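Local coordinates for AA10A (Thermobifida fusca, PDB 5UIZ), which probably cleaves crystalline polysaccharides such as cellulose oxidatively, as a copper-dependent lytic polysaccharide monooxygenase of family AA10, at residues G38-I41 with N42-T45; L100-G103 with Q104-S107; L110-G113 with G114-S118; Q163-W167 with D168-L172. All coordinates share one frame; numbering follows the deposited sequence.

Interaction 1 of 4, residues G38-I41 with N42-T45; sequences GSVI and NPAT
S39 and T45 meet through their hydroxyls: S39 OG lies 2.8 Å from T45 OG1, a hydrogen bond that either group could donate. S39 sends its oxygen across because OG is anti to the backbone N (chi1 -158°), while T45 keeps OG1 between its own N and carbonyl carbon. This leaves T45 CG2 turned back over the strand, where it packs on V40 CB. V40 CG1 points to the bend, 3.2 Å from P43 O, 3.3 Å from N42 O and 4.0 Å from the ring atom P43 CD. Valine suits this place, buried against I136 and L138 of strand 133-140 and L215 of strand 211-221. The bend is tightened by a cis peptide between N42 and P43 and closed by T45 N donating to V40 O (3.1 Å, 149°). I41 and N42 both face H137, a classic beta bulge where the edge strand 38-42 ends. T45 is the N-cap of helix 46-54, and its OG1 also takes a weak bond from Y48 N. The buried T45 hydroxyl is thus shared between the strand, through S39, and the first turn of the helix, so small hydroxyl side chains join the two elements without burying a charge.

Interaction 2 of 4, residues L100-G103 with Q104-S107; sequences LPDG and QLCS
P101 and Q104 are the ends of a type II beta turn, closed by Q104 N donating to P101 O at 2.8 Å with an N-H...O angle of 148°. The turn follows helix 96-99, which the chain leaves at L100. G103 fills the third position with phi 83°, where the first carbon of a side chain would collide with D102 O; glycine avoids that collision. In lytic polysaccharide monooxygenases the core is an immunoglobulin-like beta-sandwich, and this loop lies against it: C106, just past the turn, forms a disulfide with C216 of strand 211-221, and the backbone of G103 bonds to that of L165. Over the turn, the Q104 side chain runs out in extended form and crosses the proline ring at a slant, bringing Q104 OE1 to 3.6 Å from P101 CG. The flat amide and the rigid ring both lie toward the surface, while the leucines point inward. L105 CG is anti to its carbonyl carbon (chi1 -81°), which lets the CD1 branch tuck against the turn, 3.4 Å from P101 O. From the helix side L100 CD2 approaches L105 CG at 4.2 Å and L105 O at 3.8 Å. Both leucines also touch F201 of strand 198-206. D102, exposed on the turn, holds W167 N through its OD1.

Interaction 3 of 4, residues L110-G113 with G114-S118; sequences LTEG and GRYRS
E112 lays its aliphatic part over one face of the R115 guanidinium, with E112 CB 4.1 Å above the plane and over its centre. At the guanidinium edge stands Y116 OH, in plane, where it accepts R115 NH1 at 3.0 Å (155°). The tyrosine hydroxyl in turn bonds to N83 O. The extended start of the R115 chain brings CD 3.5 Å above one face of the Y116 ring, offset toward the rim, and the bend at chi3 (-55°) turns the guanidinium to the hydroxyl. E112 CG sits at that ring's edge, and T111 CG2 comes obliquely to Y116 CD2. E112 and R115 run side by side with carboxylate and guanidinium planes nearly parallel, yet E112 OE2 is 4.0 Å from R115 NH2 and well out of its plane, so any attraction is probably electrostatic at a distance. A water joins E112 OE1 to R115 NH1, the latter link weak.

Beneath them E112, G113 and G114 all have positive phi, forming a short left-handed turn for which the two glycines are well suited. G114 N bonds to L110 O at 3.0 Å, and R115 N to E112 O at 3.1 Å. An alanine in place of R115 removes the donor to Y116 OH, and would probably leave the E112 carboxylate without this nearby positive charge and its aliphatic part without the flat group it lies on.

The E112 side chain is about 7 Å from that of H37, a copper ligand, and its charge is probably partly balanced by R115, whose guanidinium is oriented by the bond to Y116 OH.

Interaction 4 of 4, residues Q163-W167 with D168-L172; sequences QPLTW and DSLEL. With GOL (glycerol), chain D.
S169 grips T166 at two points. S169 OG donates to T166 O at 2.6 Å, the donor tilted 19° from the carbonyl plane, and S169 N donates to T166 OG1 at 3.0 Å, with a weak second bond to T166 O. Threonine can accept in this way because its OG1 stands between the backbone N and the carbonyl carbon (chi1 67°), facing the returning chain; serine is short enough to fold its own hydroxyl back in the same manner. With a valine in place of T166, S169 N would lose its straighter acceptor and keep the weak bond to T166 O, and the entry to the turn would probably be freer to move.

The turn itself is type I, from W167 to L170, closed by L170 N donating to W167 O (3.1 Å). It leads directly into strand 170-175. On its outer side a glycerol, probably from the crystallisation liquor, donates from O2 to D168 O at 2.8 Å, an oxygen also bonded to K155 NZ.

The inner side is apolar. L165 CD1 meets L170 CD2 at 3.8 Å, the two leucines crossing at about a right angle, and L165 CD1 also lies 3.5 Å from S169 OG. L170 CG packs on T166 O. W167 swings the other way, onto helix 96-99, and its NE1 bonds to L100 O. The buried S169 hydroxyl thus finds its acceptor in T166 O, just ahead of the turn, and this lets serine sit beside leucine where the loop meets the sandwich.

In the fold
All four contacts are local turns or caps; interactions 1, 2 and 4 lie against the sandwich strands, interaction 3 against helices 68-76 and 79-82 and strand 88-90. Interaction 4 is buried, interactions 1 to 3 partly so. Interactions 2 and 4 are neighbours, centres about 9 Å apart: L105 CD2 packs on L170 CD1 at 3.5 Å, and both leucines lie against F201. Interaction 3 touches interaction 2, where S107 CB packs against Y116 O, but stays some 10 Å, nearest atoms, from interaction 4. Interaction 1 touches none of the others. Hydroxyl bonds mark interactions 1 and 4 and leucine packing interactions 2 and 4; interaction 3 stands apart by its opposed charges and bridging waters, toward the copper.

Interaction 1 of 4, residues G38-I41 with N42-T45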
ATOM      1  N   GLY A  38      10.456  -1.587   4.687  1.00 27.81           N
ATOM      2  CA  GLY A  38       9.310  -1.375   5.606  1.00 26.60           C
ATOM      3  C   GLY A  38       7.963  -1.170   4.895  1.00 25.14           C
ATOM      4  O   GLY A  38       7.814  -1.490   3.708  1.00 22.53           O
ATOM      5  N   SER A  39       6.989  -0.615   5.611  1.00 22.18           N
ATOM      6  CA  SER A  39       5.596  -0.575   5.134  1.00 19.77           C
ATOM      7  C   SER A  39       4.749   0.238   6.080  1.00 18.95           C
ATOM      8  O   SER A  39       5.214   0.643   7.179  1.00 17.62           O
ATOM      9  CB  SER A  39       5.002  -1.987   5.050  1.00 20.81           C
ATOM     10  OG  SER A  39       3.901  -2.077   4.159  1.00 21.66           O
ATOM     11  N   VAL A  40       3.505   0.451   5.657  1.00 17.42           N
ATOM     12  CA  VAL A  40       2.524   1.150   6.453  1.00 17.56           C
ATOM     13  C   VAL A  40       1.849   0.038   7.261  1.00 18.59           C
ATOM     14  O   VAL A  40       1.229  -0.859   6.702  1.00 18.38           O
ATOM     15  CB  VAL A  40       1.517   1.922   5.591  1.00 16.38           C
ATOM     16  CG1 VAL A  40       0.388   2.464   6.459  1.00 16.23           C
ATOM     17  CG2 VAL A  40       2.187   3.068   4.896  1.00 16.45           C
ATOM     18  N   ILE A  41       2.048   0.123   8.566  1.00 18.95           N
ATOM     19  CA  ILE A  41       1.515  -0.760   9.582  1.00 19.76           C
ATOM     20  C   ILE A  41       0.050  -0.433   9.905  1.00 20.43           C
ATOM     21  O   ILE A  41      -0.710  -1.334  10.195  1.00 19.76           O
ATOM     22  CB  ILE A  41       2.359  -0.595  10.882  1.00 22.30           C
ATOM     23  CG1 ILE A  41       3.825  -0.907  10.590  1.00 24.85           C
ATOM     24  CG2 ILE A  41       1.870  -1.480  12.036  1.00 24.03           C
ATOM     25  CD1 ILE A  41       4.043  -2.113   9.674  1.00 25.36           C
ATOM     26  N   ASN A  42      -0.289   0.858   9.942  0.51 20.18           N
ATOM     27  CA  ASN A  42      -1.666   1.337  10.114  0.51 21.12           C
ATOM     28  C   ASN A  42      -1.906   2.518   9.184  0.51 20.99           C
ATOM     29  O   ASN A  42      -1.141   3.470   9.194  0.51 20.97           O
ATOM     30  CB  ASN A  42      -1.984   1.799  11.553  0.51 22.16           C
ATOM     31  CG  ASN A  42      -3.368   2.471  11.663  0.51 21.76           C
ATOM     32  OD1 ASN A  42      -3.496   3.703  11.572  0.51 23.94           O
ATOM     33  ND2 ASN A  42      -4.392   1.675  11.808  0.51 21.16           N
ATOM     34  N   PRO A  43      -2.951   2.449   8.349  1.00 21.34           N
ATOM     35  CA  PRO A  43      -3.793   1.297   8.017  1.00 21.53           C
ATOM     36  C   PRO A  43      -2.938   0.323   7.219  1.00 18.71           C
ATOM     37  O   PRO A  43      -2.305   0.706   6.267  1.00 18.60           O
ATOM     38  CB  PRO A  43      -4.912   1.873   7.182  1.00 21.99           C
ATOM     39  CG  PRO A  43      -4.345   3.097   6.579  1.00 22.88           C
ATOM     40  CD  PRO A  43      -3.301   3.614   7.528  1.00 23.06           C
ATOM     41  N   ALA A  44      -2.920  -0.920   7.673  1.00 16.57           N
ATOM     42  CA  ALA A  44      -2.053  -1.942   7.133  1.00 15.68           C
ATOM     43  C   ALA A  44      -2.172  -2.033   5.620  1.00 13.96           C
ATOM     44  O   ALA A  44      -3.281  -2.060   5.079  1.00 13.17           O
ATOM     45  CB  ALA A  44      -2.428  -3.280   7.724  1.00 14.88           C
ATOM     46  N   THR A  45      -1.030  -2.129   4.956  1.00 13.76           N
ATOM     47  CA  THR A  45      -1.030  -2.343   3.525  1.00 15.45           C
ATOM     48  C   THR A  45      -1.597  -3.732   3.175  1.00 14.64           C
ATOM     49  O   THR A  45      -1.784  -4.583   4.015  1.00 14.99           O
ATOM     50  CB  THR A  45       0.398  -2.243   2.923  1.00 17.13           C
ATOM     51  OG1 THR A  45       1.296  -3.088   3.642  1.00 19.19           O
ATOM     52  CG2 THR A  45       0.886  -0.879   3.020  1.00 17.96           C
TER

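Interaction 2 of 4, residues L100-G103 with Q104-S107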
ATOM      1  N   LEU A 100       4.638   3.700 -12.656  1.00 13.17           N
ATOM      2  CA  LEU A 100       3.489   2.886 -12.222  1.00 13.05           C
ATOM      3  C   LEU A 100       2.382   3.082 -13.242  1.00 12.73           C
ATOM      4  O   LEU A 100       1.609   4.022 -13.121  1.00 12.52           O
ATOM      5  CB  LEU A 100       3.008   3.385 -10.851  1.00 13.14           C
ATOM      6  CG  LEU A 100       3.663   2.741  -9.620  1.00 13.86           C
ATOM      7  CD1 LEU A 100       5.163   2.742  -9.607  1.00 14.87           C
ATOM      8  CD2 LEU A 100       3.185   3.476  -8.377  1.00 15.25           C
ATOM      9  N   PRO A 101       2.315   2.224 -14.272  1.00 12.95           N
ATOM     10  CA  PRO A 101       1.158   2.292 -15.144  1.00 12.75           C
ATOM     11  C   PRO A 101      -0.166   2.085 -14.400  1.00 13.12           C
ATOM     12  O   PRO A 101      -0.211   1.386 -13.344  1.00 11.78           O
ATOM     13  CB  PRO A 101       1.386   1.128 -16.099  1.00 12.84           C
ATOM     14  CG  PRO A 101       2.831   0.926 -16.133  1.00 12.43           C
ATOM     15  CD  PRO A 101       3.295   1.235 -14.739  1.00 12.66           C
ATOM     16  N   ASP A 102      -1.243   2.637 -14.956  1.00 13.26           N
ATOM     17  CA  ASP A 102      -2.556   2.379 -14.376  1.00 14.12           C
ATOM     18  C   ASP A 102      -2.792   0.865 -14.182  1.00 15.38           C
ATOM     19  O   ASP A 102      -2.414   0.020 -15.030  1.00 15.21           O
ATOM     20  CB  ASP A 102      -3.656   2.968 -15.227  1.00 14.51           C
ATOM     21  CG  ASP A 102      -3.794   4.464 -15.056  1.00 14.37           C
ATOM     22  OD1 ASP A 102      -3.414   5.060 -13.989  1.00 14.82           O
ATOM     23  OD2 ASP A 102      -4.326   5.053 -16.005  1.00 14.76           O
ATOM     24  N   GLY A 103      -3.344   0.527 -13.022  1.00 15.24           N
ATOM     25  CA  GLY A 103      -3.630  -0.830 -12.725  1.00 15.11           C
ATOM     26  C   GLY A 103      -2.436  -1.574 -12.204  1.00 16.22           C
ATOM     27  O   GLY A 103      -2.576  -2.746 -11.879  1.00 16.77           O
ATOM     28  N   GLN A 104      -1.282  -0.910 -12.089  1.00 15.48           N
ATOM     29  CA  GLN A 104      -0.117  -1.527 -11.495  1.00 15.89           C
ATOM     30  C   GLN A 104       0.450  -0.703 -10.410  1.00 15.55           C
ATOM     31  O   GLN A 104       1.628  -0.812 -10.143  1.00 18.70           O
ATOM     32  CB  GLN A 104       0.974  -1.780 -12.537  1.00 16.24           C
ATOM     33  CG  GLN A 104       0.531  -2.565 -13.770  1.00 15.80           C
ATOM     34  CD  GLN A 104       1.675  -2.737 -14.746  1.00 17.13           C
ATOM     35  OE1 GLN A 104       2.821  -2.289 -14.499  1.00 18.21           O
ATOM     36  NE2 GLN A 104       1.410  -3.433 -15.823  1.00 18.39           N
ATOM     37  N   LEU A 105      -0.360   0.124  -9.787  1.00 14.25           N
ATOM     38  CA  LEU A 105       0.134   0.971  -8.718  1.00 14.84           C
ATOM     39  C   LEU A 105       0.500   0.166  -7.514  1.00 15.40           C
ATOM     40  O   LEU A 105       1.624   0.336  -6.956  1.00 15.41           O
ATOM     41  CB  LEU A 105      -0.875   2.037  -8.315  1.00 14.57           C
ATOM     42  CG  LEU A 105      -0.943   3.278  -9.192  1.00 15.15           C
ATOM     43  CD1 LEU A 105      -1.518   2.908 -10.564  1.00 15.40           C
ATOM     44  CD2 LEU A 105      -1.818   4.332  -8.559  1.00 17.01           C
ATOM     45  N   CYS A 106      -0.414  -0.720  -7.100  1.00 16.00           N
ATOM     46  CA  CYS A 106      -0.193  -1.459  -5.860  1.00 17.00           C
ATOM     47  C   CYS A 106       0.967  -2.418  -5.960  1.00 16.16           C
ATOM     48  O   CYS A 106       1.617  -2.702  -4.934  1.00 16.69           O
ATOM     49  CB  CYS A 106      -1.465  -2.174  -5.411  1.00 19.88           C
ATOM     50  SG  CYS A 106      -2.808  -0.959  -5.109  1.00 25.02           S
ATOM     51  N   SER A 107       1.279  -2.877  -7.160  1.00 13.76           N
ATOM     52  CA  SER A 107       2.465  -3.707  -7.344  1.00 14.11           C
ATOM     53  C   SER A 107       3.776  -2.902  -7.540  1.00 14.08           C
ATOM     54  O   SER A 107       4.783  -3.500  -7.735  1.00 14.11           O
ATOM     55  CB  SER A 107       2.308  -4.664  -8.514  1.00 13.18           C
ATOM     56  OG  SER A 107       2.388  -3.915  -9.736  1.00 13.22           O
TER

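Interaction 3 of 4, residues L110-G113 with G114-S118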
ATOM      1  N   LEU A 110       4.916  -3.517 -11.154  1.00 13.87           N
ATOM      2  CA  LEU A 110       5.524  -4.845 -11.279  1.00 14.93           C
ATOM      3  C   LEU A 110       6.977  -4.897 -10.893  1.00 15.37           C
ATOM      4  O   LEU A 110       7.742  -5.663 -11.446  1.00 15.12           O
ATOM      5  CB  LEU A 110       5.318  -5.432 -12.691  1.00 14.27           C
ATOM      6  CG  LEU A 110       3.831  -5.520 -13.139  1.00 15.26           C
ATOM      7  CD1 LEU A 110       3.763  -6.047 -14.588  1.00 14.94           C
ATOM      8  CD2 LEU A 110       2.972  -6.389 -12.232  1.00 14.86           C
ATOM      9  N   THR A 111       7.348  -4.151  -9.860  1.00 15.69           N
ATOM     10  CA  THR A 111       8.734  -4.138  -9.396  1.00 16.77           C
ATOM     11  C   THR A 111       9.165  -5.551  -8.959  1.00 17.39           C
ATOM     12  O   THR A 111       8.316  -6.404  -8.667  1.00 17.78           O
ATOM     13  CB  THR A 111       8.870  -3.165  -8.200  1.00 15.78           C
ATOM     14  OG1 THR A 111      10.238  -2.864  -7.944  1.00 16.42           O
ATOM     15  CG2 THR A 111       8.246  -3.742  -6.923  1.00 15.19           C
ATOM     16  N   GLU A 112      10.460  -5.755  -8.851  1.00 18.62           N
ATOM     17  CA  GLU A 112      11.052  -7.046  -8.526  1.00 20.99           C
ATOM     18  C   GLU A 112      10.506  -8.207  -9.368  1.00 21.22           C
ATOM     19  O   GLU A 112      10.102  -9.240  -8.832  1.00 19.94           O
ATOM     20  CB  GLU A 112      10.858  -7.326  -7.048  1.00 23.24           C
ATOM     21  CG  GLU A 112      11.565  -6.360  -6.152  1.00 26.98           C
ATOM     22  CD  GLU A 112      13.110  -6.526  -6.155  1.00 32.03           C
ATOM     23  OE1 GLU A 112      13.759  -5.739  -5.429  1.00 34.36           O
ATOM     24  OE2 GLU A 112      13.681  -7.439  -6.852  1.00 33.98           O
ATOM     25  N   GLY A 113      10.469  -8.035 -10.686  1.00 22.36           N
ATOM     26  CA  GLY A 113      10.008  -9.113 -11.574  1.00 22.88           C
ATOM     27  C   GLY A 113       8.561  -9.545 -11.366  1.00 23.00           C
ATOM     28  O   GLY A 113       8.210 -10.720 -11.502  1.00 23.27           O
ATOM     29  N   GLY A 114       7.700  -8.591 -11.030  1.00 21.27           N
ATOM     30  CA  GLY A 114       6.306  -8.917 -10.765  1.00 19.33           C
ATOM     31  C   GLY A 114       6.050  -9.560  -9.435  1.00 16.76           C
ATOM     32  O   GLY A 114       4.986 -10.090  -9.221  1.00 15.67           O
ATOM     33  N   ARG A 115       7.018  -9.561  -8.528  1.00 17.18           N
ATOM     34  CA  ARG A 115       6.802 -10.242  -7.226  1.00 18.21           C
ATOM     35  C   ARG A 115       5.440  -9.869  -6.516  1.00 15.75           C
ATOM     36  O   ARG A 115       4.751 -10.710  -5.954  1.00 15.41           O
ATOM     37  CB  ARG A 115       7.959  -9.965  -6.273  1.00 19.81           C
ATOM     38  CG  ARG A 115       7.712 -10.629  -4.924  1.00 21.47           C
ATOM     39  CD  ARG A 115       8.731 -10.298  -3.877  1.00 24.69           C
ATOM     40  NE  ARG A 115      10.110 -10.569  -4.240  1.00 28.71           N
ATOM     41  CZ  ARG A 115      11.158  -9.825  -3.822  1.00 35.35           C
ATOM     42  NH1 ARG A 115      11.024  -8.728  -3.047  1.00 30.46           N
ATOM     43  NH2 ARG A 115      12.374 -10.176  -4.211  1.00 38.14           N
ATOM     44  N   TYR A 116       5.090  -8.595  -6.558  1.00 15.39           N
ATOM     45  CA  TYR A 116       3.914  -8.089  -5.869  1.00 15.06           C
ATOM     46  C   TYR A 116       2.736  -7.894  -6.796  1.00 15.20           C
ATOM     47  O   TYR A 116       1.812  -7.120  -6.470  1.00 14.10           O
ATOM     48  CB  TYR A 116       4.261  -6.778  -5.202  1.00 14.74           C
ATOM     49  CG  TYR A 116       5.470  -6.921  -4.294  1.00 14.86           C
ATOM     50  CD1 TYR A 116       5.337  -7.429  -2.996  1.00 14.70           C
ATOM     51  CD2 TYR A 116       6.726  -6.506  -4.709  1.00 14.18           C
ATOM     52  CE1 TYR A 116       6.438  -7.513  -2.146  1.00 14.82           C
ATOM     53  CE2 TYR A 116       7.838  -6.649  -3.882  1.00 14.35           C
ATOM     54  CZ  TYR A 116       7.679  -7.156  -2.594  1.00 14.08           C
ATOM     55  OH  TYR A 116       8.786  -7.272  -1.746  1.00 14.17           O
ATOM     56  N   ARG A 117       2.714  -8.588  -7.927  1.00 15.70           N
ATOM     57  CA  ARG A 117       1.638  -8.327  -8.928  1.00 17.04           C
ATOM     58  C   ARG A 117       0.227  -8.671  -8.420  1.00 15.44           C
ATOM     59  O   ARG A 117      -0.769  -8.100  -8.862  1.00 14.25           O
ATOM     60  CB  ARG A 117       1.948  -9.018 -10.246  1.00 20.11           C
ATOM     61  CG  ARG A 117       1.713 -10.499 -10.194  1.00 24.72           C
ATOM     62  CD  ARG A 117       2.263 -11.259 -11.377  1.00 28.63           C
ATOM     63  NE  ARG A 117       1.955 -12.699 -11.195  1.00 35.63           N
ATOM     64  CZ  ARG A 117       2.582 -13.723 -11.791  1.00 42.94           C
ATOM     65  NH1 ARG A 117       3.596 -13.510 -12.623  1.00 55.41           N
ATOM     66  NH2 ARG A 117       2.198 -14.979 -11.553  1.00 42.80           N
ATOM     67  N   SER A 118       0.130  -9.603  -7.471  1.00 14.14           N
ATOM     68  CA  SER A 118      -1.181  -9.956  -6.895  1.00 14.08           C
ATOM     69  C   SER A 118      -1.855  -8.803  -6.063  1.00 13.58           C
ATOM     70  O   SER A 118      -3.041  -8.826  -5.807  1.00 13.75           O
ATOM     71  CB  SER A 118      -1.038 -11.257  -6.046  1.00 13.69           C
ATOM     72  OG  SER A 118      -0.145 -10.997  -4.981  1.00 13.60           O
TER
HETATM   73  O   HOH W   1       5.654  -6.229  -8.283  1.00 11.73           O
HETATM   74  O   HOH W   2      12.472  -5.847  -3.020  0.88 27.29           O
HETATM   75  O   HOH W   3       5.819 -12.232 -12.503  0.76 26.23           O

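Interaction 4 of 4, residues Q163-W167 with D168-L172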
ATOM      1  N   GLN A 163     -12.826  -2.472  -9.780  1.00 16.44           N
ATOM      2  CA  GLN A 163     -12.103  -1.523 -10.634  1.00 17.80           C
ATOM      3  C   GLN A 163     -10.677  -1.515 -10.206  1.00 15.42           C
ATOM      4  O   GLN A 163     -10.388  -1.444  -9.023  1.00 14.30           O
ATOM      5  CB  GLN A 163     -12.568  -0.064 -10.445  1.00 19.51           C
ATOM      6  CG  GLN A 163     -13.992   0.263 -10.853  1.00 21.25           C
ATOM      7  CD  GLN A 163     -14.253   1.751 -10.636  1.00 22.07           C
ATOM      8  OE1 GLN A 163     -14.889   2.180  -9.636  1.00 20.68           O
ATOM      9  NE2 GLN A 163     -13.715   2.562 -11.566  1.00 20.58           N
ATOM     10  N   PRO A 164      -9.783  -1.567 -11.171  1.00 15.68           N
ATOM     11  CA  PRO A 164      -8.376  -1.419 -10.859  1.00 15.86           C
ATOM     12  C   PRO A 164      -8.007  -0.018 -10.413  1.00 15.56           C
ATOM     13  O   PRO A 164      -8.630   0.955 -10.801  1.00 15.63           O
ATOM     14  CB  PRO A 164      -7.688  -1.760 -12.188  1.00 16.14           C
ATOM     15  CG  PRO A 164      -8.686  -1.498 -13.245  1.00 16.14           C
ATOM     16  CD  PRO A 164     -10.029  -1.690 -12.622  1.00 15.67           C
ATOM     17  N   LEU A 165      -6.951   0.065  -9.626  1.00 15.54           N
ATOM     18  CA  LEU A 165      -6.477   1.316  -9.142  1.00 15.68           C
ATOM     19  C   LEU A 165      -5.758   2.084 -10.236  1.00 14.92           C
ATOM     20  O   LEU A 165      -4.851   1.561 -10.833  1.00 14.97           O
ATOM     21  CB  LEU A 165      -5.582   1.091  -7.929  1.00 16.52           C
ATOM     22  CG  LEU A 165      -5.204   2.411  -7.221  1.00 17.75           C
ATOM     23  CD1 LEU A 165      -6.433   3.070  -6.622  1.00 18.10           C
ATOM     24  CD2 LEU A 165      -4.149   2.169  -6.125  1.00 17.38           C
ATOM     25  N   THR A 166      -6.146   3.348 -10.458  1.00 15.04           N
ATOM     26  CA  THR A 166      -5.530   4.171 -11.469  1.00 15.30           C
ATOM     27  C   THR A 166      -5.200   5.531 -10.862  1.00 16.84           C
ATOM     28  O   THR A 166      -5.759   5.931  -9.802  1.00 17.09           O
ATOM     29  CB  THR A 166      -6.476   4.450 -12.653  1.00 15.70           C
ATOM     30  OG1 THR A 166      -7.567   5.260 -12.202  1.00 16.98           O
ATOM     31  CG2 THR A 166      -7.044   3.193 -13.272  1.00 15.16           C
ATOM     32  N   TRP A 167      -4.322   6.246 -11.554  1.00 15.47           N
ATOM     33  CA  TRP A 167      -3.963   7.584 -11.135  1.00 15.49           C
ATOM     34  C   TRP A 167      -5.149   8.498 -11.187  1.00 16.15           C
ATOM     35  O   TRP A 167      -5.322   9.225 -10.256  1.00 14.75           O
ATOM     36  CB  TRP A 167      -2.830   8.178 -11.956  1.00 15.01           C
ATOM     37  CG  TRP A 167      -1.591   7.498 -11.700  1.00 14.81           C
ATOM     38  CD1 TRP A 167      -1.006   6.492 -12.457  1.00 15.35           C
ATOM     39  CD2 TRP A 167      -0.752   7.697 -10.584  1.00 15.20           C
ATOM     40  NE1 TRP A 167       0.166   6.099 -11.871  1.00 15.88           N
ATOM     41  CE2 TRP A 167       0.336   6.798 -10.708  1.00 15.68           C
ATOM     42  CE3 TRP A 167      -0.807   8.538  -9.477  1.00 15.42           C
ATOM     43  CZ2 TRP A 167       1.371   6.759  -9.786  1.00 15.84           C
ATOM     44  CZ3 TRP A 167       0.207   8.495  -8.577  1.00 16.55           C
ATOM     45  CH2 TRP A 167       1.287   7.618  -8.727  1.00 16.20           C
ATOM     46  N   ASP A 168      -5.952   8.432 -12.259  0.63 17.42           N
ATOM     47  CA  ASP A 168      -7.242   9.147 -12.335  0.63 19.10           C
ATOM     48  C   ASP A 168      -8.104   8.944 -11.106  0.63 18.08           C
ATOM     49  O   ASP A 168      -8.691   9.894 -10.582  0.63 18.93           O
ATOM     50  CB  ASP A 168      -8.019   8.772 -13.609  0.63 21.83           C
ATOM     51  CG  ASP A 168      -9.295   9.596 -13.793  0.63 23.71           C
ATOM     52  OD1 ASP A 168      -9.189  10.839 -13.908  0.63 26.15           O
ATOM     53  OD2 ASP A 168     -10.403   8.991 -13.824  0.63 25.27           O
ATOM     54  N   SER A 169      -8.159   7.720 -10.611  1.00 16.36           N
ATOM     55  CA  SER A 169      -9.050   7.371  -9.492  1.00 15.99           C
ATOM     56  C   SER A 169      -8.577   7.981  -8.126  1.00 15.20           C
ATOM     57  O   SER A 169      -9.308   7.993  -7.164  1.00 12.66           O
ATOM     58  CB  SER A 169      -9.193   5.836  -9.382  1.00 16.14           C
ATOM     59  OG  SER A 169      -8.022   5.197  -8.864  1.00 14.78           O
ATOM     60  N   LEU A 170      -7.352   8.480  -8.078  1.00 15.55           N
ATOM     61  CA  LEU A 170      -6.741   8.936  -6.843  1.00 17.59           C
ATOM     62  C   LEU A 170      -6.656  10.455  -6.757  1.00 18.81           C
ATOM     63  O   LEU A 170      -6.392  11.119  -7.769  1.00 16.90           O
ATOM     64  CB  LEU A 170      -5.324   8.398  -6.793  1.00 17.61           C
ATOM     65  CG  LEU A 170      -5.219   6.915  -6.532  1.00 17.16           C
ATOM     66  CD1 LEU A 170      -3.738   6.583  -6.647  1.00 18.57           C
ATOM     67  CD2 LEU A 170      -5.711   6.534  -5.153  1.00 17.73           C
ATOM     68  N   GLU A 171      -6.813  11.009  -5.561  1.00 19.39           N
ATOM     69  CA  GLU A 171      -6.433  12.415  -5.367  1.00 23.57           C
ATOM     70  C   GLU A 171      -5.433  12.551  -4.253  1.00 20.83           C
ATOM     71  O   GLU A 171      -5.526  11.856  -3.260  1.00 19.48           O
ATOM     72  CB  GLU A 171      -7.648  13.271  -5.044  1.00 28.34           C
ATOM     73  CG  GLU A 171      -8.482  13.597  -6.280  1.00 37.07           C
ATOM     74  CD  GLU A 171      -9.781  14.345  -5.961  1.00 44.67           C
ATOM     75  OE1 GLU A 171     -10.266  14.270  -4.787  1.00 55.68           O
ATOM     76  OE2 GLU A 171     -10.318  14.999  -6.892  1.00 46.05           O
ATOM     77  N   LEU A 172      -4.484  13.448  -4.433  1.00 18.67           N
ATOM     78  CA  LEU A 172      -3.469  13.714  -3.438  1.00 20.18           C
ATOM     79  C   LEU A 172      -4.129  14.441  -2.294  1.00 19.68           C
ATOM     80  O   LEU A 172      -4.778  15.464  -2.526  1.00 18.33           O
ATOM     81  CB  LEU A 172      -2.375  14.559  -4.073  1.00 22.02           C
ATOM     82  CG  LEU A 172      -1.242  14.972  -3.148  1.00 23.56           C
ATOM     83  CD1 LEU A 172      -0.488  13.753  -2.696  1.00 24.53           C
ATOM     84  CD2 LEU A 172      -0.345  15.923  -3.929  1.00 25.59           C
TER
HETATM   85  C1  GOL D 302      -5.720  12.452 -12.122  0.59 39.39           C
HETATM   86  O1  GOL D 302      -4.878  11.472 -12.758  0.59 35.11           O
HETATM   87  C2  GOL D 302      -6.055  12.048 -10.671  0.59 39.98           C
HETATM   88  O2  GOL D 302      -7.431  12.414 -10.369  0.59 41.13           O
HETATM   89  C3  GOL D 302      -5.012  12.608  -9.685  0.59 40.25           C
HETATM   90  O3  GOL D 302      -4.055  11.622  -9.274  0.59 35.77           O